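Local coordinates for probable E3 ubiquitin-protein ligase HERC1 (Homo sapiens, PDB 4QT6), which is probably a HECT-type E3 ubiquitin ligase that passes ubiquitin to substrate proteins, its SPRY domain being a likely protein-interaction module, at residues Cys10-Glu13 with Ile17-His20; Glu53-Gly58 with Pro147-Lys152. All coordinates share one frame; numbering follows the deposited sequence.

Contact 1 (Cys10-Glu13 with Ile17-His20); sequences CLVE and ILTH. With ARF (formamide), chain H.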
loop_
_atom_site.group_PDB
_atom_site.type_symbol
_atom_site.label_atom_id
_atom_site.label_comp_id
_atom_site.label_asym_id
_atom_site.label_seq_id
_atom_site.Cartn_x
_atom_site.Cartn_y
_atom_site.Cartn_z
ATOM N N CYS A 10 -1.118 12.103 7.367
ATOM C CA CYS A 10 -2.006 11.950 6.232
ATOM C C CYS A 10 -3.392 12.322 6.710
ATOM O O CYS A 10 -3.679 12.251 7.913
ATOM C CB CYS A 10 -2.045 10.497 5.739
ATOM S SG CYS A 10 -0.473 9.919 5.076
ATOM N N LEU A 11 -4.233 12.712 5.761
ATOM C CA LEU A 11 -5.635 13.045 6.011
ATOM C C LEU A 11 -6.517 12.089 5.217
ATOM O O LEU A 11 -6.151 11.715 4.093
ATOM C CB LEU A 11 -5.903 14.460 5.497
ATOM C CG LEU A 11 -5.053 15.567 6.130
ATOM C CD1 LEU A 11 -5.136 16.847 5.307
ATOM C CD2 LEU A 11 -5.420 15.783 7.580
ATOM N N VAL A 12 -7.663 11.708 5.780
ATOM C CA VAL A 12 -8.637 10.899 5.062
ATOM C C VAL A 12 -9.663 11.837 4.418
ATOM O O VAL A 12 -10.343 12.578 5.127
ATOM C CB VAL A 12 -9.350 9.901 5.968
ATOM C CG1 VAL A 12 -10.323 9.061 5.163
ATOM C CG2 VAL A 12 -8.337 8.960 6.624
ATOM N N GLU A 13 -9.742 11.772 3.096
ATOM C CA GLU A 13 -10.561 12.639 2.249
ATOM C C GLU A 13 -11.798 11.874 1.791
ATOM O O GLU A 13 -11.702 10.891 1.034
ATOM C CB GLU A 13 -9.702 13.080 1.063
ATOM C CG GLU A 13 -10.404 13.807 -0.081
ATOM C CD GLU A 13 -9.415 14.341 -1.109
ATOM O OE1 GLU A 13 -8.351 14.880 -0.683
ATOM O OE2 GLU A 13 -9.688 14.197 -2.341
ATOM N N ILE A 17 -10.182 8.250 0.168
ATOM C CA ILE A 17 -8.880 8.723 -0.285
ATOM C C ILE A 17 -7.978 9.037 0.889
ATOM O O ILE A 17 -8.417 9.593 1.902
ATOM C CB ILE A 17 -9.036 9.938 -1.228
ATOM C CG1 ILE A 17 -9.619 9.443 -2.566
ATOM C CG2 ILE A 17 -7.731 10.694 -1.482
ATOM C CD1 ILE A 17 -10.157 10.558 -3.423
ATOM N N LEU A 18 -6.703 8.672 0.748
ATOM C CA LEU A 18 -5.698 9.054 1.713
ATOM C C LEU A 18 -4.805 10.089 1.052
ATOM O O LEU A 18 -4.244 9.849 -0.037
ATOM C CB LEU A 18 -4.861 7.849 2.168
ATOM C CG LEU A 18 -3.882 8.144 3.306
ATOM C CD1 LEU A 18 -4.624 8.258 4.617
ATOM C CD2 LEU A 18 -2.807 7.053 3.383
ATOM N N THR A 19 -4.682 11.236 1.714
ATOM C CA THR A 19 -3.890 12.340 1.210
ATOM C C THR A 19 -2.698 12.591 2.110
ATOM O O THR A 19 -2.850 12.682 3.327
ATOM C CB THR A 19 -4.768 13.613 1.112
ATOM O OG1 THR A 19 -5.826 13.370 0.181
ATOM C CG2 THR A 19 -3.936 14.835 0.690
ATOM N N HIS A 20 -1.511 12.719 1.510
ATOM C CA HIS A 20 -0.304 12.938 2.273
ATOM C C HIS A 20 -0.353 14.379 2.774
ATOM O O HIS A 20 -0.535 15.300 1.980
ATOM C CB HIS A 20 0.926 12.719 1.407
ATOM C CG HIS A 20 2.208 12.824 2.149
ATOM N ND1 HIS A 20 3.421 13.001 1.514
ATOM C CD2 HIS A 20 2.481 12.771 3.474
ATOM C CE1 HIS A 20 4.382 13.032 2.417
ATOM N NE2 HIS A 20 3.838 12.924 3.613
HETATM N N ARF H . -0.712 15.922 9.424
HETATM C C ARF H . -1.708 15.848 8.537
HETATM O O ARF H . -1.880 16.771 7.752
#

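Contact 2 (Glu53-Gly58 with Pro147-Lys152); sequences EGTCVG and PGEKVK. With ARF (formamide), chain G; ARF (formamide), chain B.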
loop_
_atom_site.group_PDB
_atom_site.type_symbol
_atom_site.label_atom_id
_atom_site.label_comp_id
_atom_site.label_asym_id
_atom_site.label_seq_id
_atom_site.Cartn_x
_atom_site.Cartn_y
_atom_site.Cartn_z
ATOM N N GLU A 53 8.036 9.676 -7.855
ATOM C CA GLU A 53 6.930 9.282 -6.968
ATOM C C GLU A 53 7.441 9.068 -5.558
ATOM O O GLU A 53 8.638 8.810 -5.348
ATOM C CB GLU A 53 6.243 8.016 -7.485
ATOM C CG GLU A 53 5.434 8.200 -8.755
ATOM C CD GLU A 53 6.268 8.183 -10.031
ATOM O OE1 GLU A 53 7.490 7.976 -9.958
ATOM O OE2 GLU A 53 5.694 8.396 -11.109
ATOM N N GLY A 54 6.521 9.169 -4.591
ATOM C CA GLY A 54 6.841 9.083 -3.176
ATOM C C GLY A 54 5.928 8.138 -2.406
ATOM O O GLY A 54 5.868 8.196 -1.203
ATOM N N THR A 55 5.219 7.282 -3.133
ATOM C CA THR A 55 4.207 6.369 -2.574
ATOM C C THR A 55 4.649 4.916 -2.598
ATOM O O THR A 55 5.245 4.455 -3.591
ATOM C CB THR A 55 2.943 6.460 -3.429
ATOM O OG1 THR A 55 2.448 7.800 -3.379
ATOM C CG2 THR A 55 1.848 5.485 -2.963
ATOM N N CYS A 56 4.269 4.184 -1.551
ATOM C CA CYS A 56 4.238 2.717 -1.585
ATOM C C CYS A 56 2.842 2.273 -1.190
ATOM O O CYS A 56 2.189 2.960 -0.412
ATOM C CB CYS A 56 5.189 2.090 -0.592
ATOM S SG CYS A 56 6.947 2.454 -0.864
ATOM N N VAL A 57 2.397 1.131 -1.710
ATOM C CA VAL A 57 1.111 0.542 -1.302
ATOM C C VAL A 57 1.329 -0.861 -0.815
ATOM O O VAL A 57 2.325 -1.476 -1.143
ATOM C CB VAL A 57 0.085 0.554 -2.447
ATOM C CG1 VAL A 57 -0.060 1.972 -2.985
ATOM C CG2 VAL A 57 0.445 -0.419 -3.585
ATOM N N GLY A 58 0.416 -1.375 -0.011
ATOM C CA GLY A 58 0.553 -2.754 0.416
ATOM C C GLY A 58 -0.349 -3.066 1.577
ATOM O O GLY A 58 -1.524 -2.682 1.570
ATOM N N PRO A 147 3.795 17.410 1.436
ATOM C CA PRO A 147 2.435 16.919 1.248
ATOM C C PRO A 147 2.000 16.801 -0.213
ATOM O O PRO A 147 2.645 17.348 -1.118
ATOM C CB PRO A 147 1.576 17.970 1.939
ATOM C CG PRO A 147 2.423 19.193 2.015
ATOM C CD PRO A 147 3.831 18.730 2.090
ATOM N N GLY A 148 0.892 16.099 -0.431
ATOM C CA GLY A 148 0.138 16.237 -1.676
ATOM C C GLY A 148 -0.315 15.018 -2.432
ATOM O O GLY A 148 -1.273 15.092 -3.222
ATOM N N GLU A 149 0.390 13.908 -2.262
ATOM C CA GLU A 149 0.028 12.701 -2.993
ATOM C C GLU A 149 -1.331 12.243 -2.506
ATOM O O GLU A 149 -1.681 12.496 -1.361
ATOM C CB GLU A 149 1.019 11.568 -2.761
ATOM C CG GLU A 149 2.452 11.799 -3.223
ATOM C CD GLU A 149 3.320 12.445 -2.170
ATOM O OE1 GLU A 149 2.808 12.889 -1.131
ATOM O OE2 GLU A 149 4.539 12.515 -2.388
ATOM N N LYS A 150 -2.077 11.557 -3.370
ATOM C CA LYS A 150 -3.402 11.034 -3.019
ATOM C C LYS A 150 -3.626 9.648 -3.599
ATOM O O LYS A 150 -3.348 9.410 -4.777
ATOM C CB LYS A 150 -4.529 11.957 -3.517
ATOM C CG LYS A 150 -4.526 13.348 -2.926
ATOM C CD LYS A 150 -5.782 14.080 -3.366
ATOM C CE LYS A 150 -5.724 15.541 -2.929
ATOM N NZ LYS A 150 -7.058 16.185 -2.814
ATOM N N VAL A 151 -4.112 8.730 -2.770
ATOM C CA VAL A 151 -4.412 7.351 -3.202
ATOM C C VAL A 151 -5.823 6.988 -2.777
ATOM O O VAL A 151 -6.205 7.198 -1.618
ATOM C CB VAL A 151 -3.404 6.344 -2.583
ATOM C CG1 VAL A 151 -3.695 4.902 -3.005
ATOM C CG2 VAL A 151 -1.976 6.720 -2.961
ATOM N N LYS A 152 -6.578 6.399 -3.697
ATOM C CA LYS A 152 -7.916 5.923 -3.431
ATOM C C LYS A 152 -7.916 4.412 -3.210
ATOM O O LYS A 152 -7.280 3.675 -3.970
ATOM C CB LYS A 152 -8.816 6.264 -4.621
ATOM C CG LYS A 152 -10.259 5.824 -4.471
ATOM C CD LYS A 152 -11.129 6.360 -5.590
ATOM C CE LYS A 152 -12.551 5.855 -5.441
ATOM N NZ LYS A 152 -13.527 6.557 -6.319
HETATM N N ARF G . 8.564 12.472 -4.146
HETATM C C ARF G . 9.597 11.675 -3.839
HETATM O O ARF G . 10.161 11.787 -2.759
HETATM N N ARF B . 11.212 9.278 -6.286
HETATM C C ARF B . 12.046 8.346 -5.829
HETATM O O ARF B . 11.660 7.487 -5.051
#

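Contact 1 (Cys10-Glu13 with Ile17-His20)
Glu13 and Thr19 meet diagonally on one face of a two-stranded antiparallel hairpin. The Thr19 hydroxyl donates to Glu13, OG1 to OE1 at 3.1 Å, reaching that oxygen from above the carboxylate plane (54° out of it). Glu13 CG stands anti to the backbone N (chi1 170°) and the chain beyond it is extended, which carries the carboxylate along the Ile17 side chain; OE2 ends 3.8 Å from Ile17 CD1. The same OE1 also takes a salt bridge from Lys150, its stronger partner. With an alanine at Glu13 the Lys150 ammonium is likely to lose this counter-charge and the Thr19 hydroxyl this acceptor, and the flank of Ile17 would probably lose its cover.

Beneath these side chains the backbones pair at Leu11 with Thr19, where Leu11 N to Thr19 O and Thr19 N to Leu11 O are each 2.8 Å. At the next such pair Glu13 N to Ile17 O is again 2.8 Å, but the return bond from Ile17 N to Glu13 O lengthens to 3.2 Å. On the other face Leu18 turns CD1 back against Cys10 CB at 3.6 Å, and more loosely against Val12 CG2. A formamide sits beside Leu11, its O 3.7 Å from CD2, and is hydrogen-bonded to Ser22 N.

The face of Cys10, Val12 and Leu18 looks inward, onto Phe142 and Val140 of strand 137-142 and Phe2 of strand 2-8. His20, on this face too, stacks on Phe142. Strand 10-13 forms one border of the seven-stranded sheet, and strand 17-20 joins the hairpin to strand 150-154.

Contact 2 (Glu53-Gly58 with Pro147-Lys152)
Thr55 faces both Glu149 and Val151 across the buried interior, and these three residues account for most of the contact. Its two branches divide the work. With OG1 beside the backbone N (chi1 -61°), CG2 lies anti to N and meets Val151 CG2 at 4.0 Å, methyl to methyl with the side chains crossing at a slant. OG1 lies beside the aliphatic part of Glu149, 4.0 Å from CG, as the two side chains run past each other in opposite directions; the hydroxyl bonds instead to Glu48.

Glu149 is bent at chi2 (89°), which swings its carboxylate round to Gly54, with OE2 4.2 Å from the Gly54 CA. Each carboxylate oxygen has its own partner, OE2 at Ser144 and OE1 at His20. Next to Gly54, a formamide N donates to Glu53 O at 2.8 Å.

Strand 55-60 belongs to the six-stranded sheet and strand 150-154 to the seven-stranded one, so the methyl contact is packing between the layers of the SPRY beta-sandwich. The chemistry is split accordingly: van der Waals contact alone joins the two segments, while the buried hydroxyl and carboxylate are satisfied by neighbouring residues, which probably fixes the rotation of both.

Overall arrangement
From the N terminus, strand 2-8 leads into contact 1, a local hairpin that closes after a turn of three residues. Contact 1 is complete at His20, before contact 2 opens at Glu53, so the two are in series, neither nesting nor crossing; contact 2 closes only at 147-152, after 88 residues that include strands of both sheets. In space they adjoin, with centres about 9 Å apart, because strands 17-20 and 150-154 are neighbours in the seven-stranded sheet. Side-chain bonds also tie the hairpin to 147-152. Contact 1 thus finishes one border of that sheet, and contact 2 joins it to the facing six-stranded sheet.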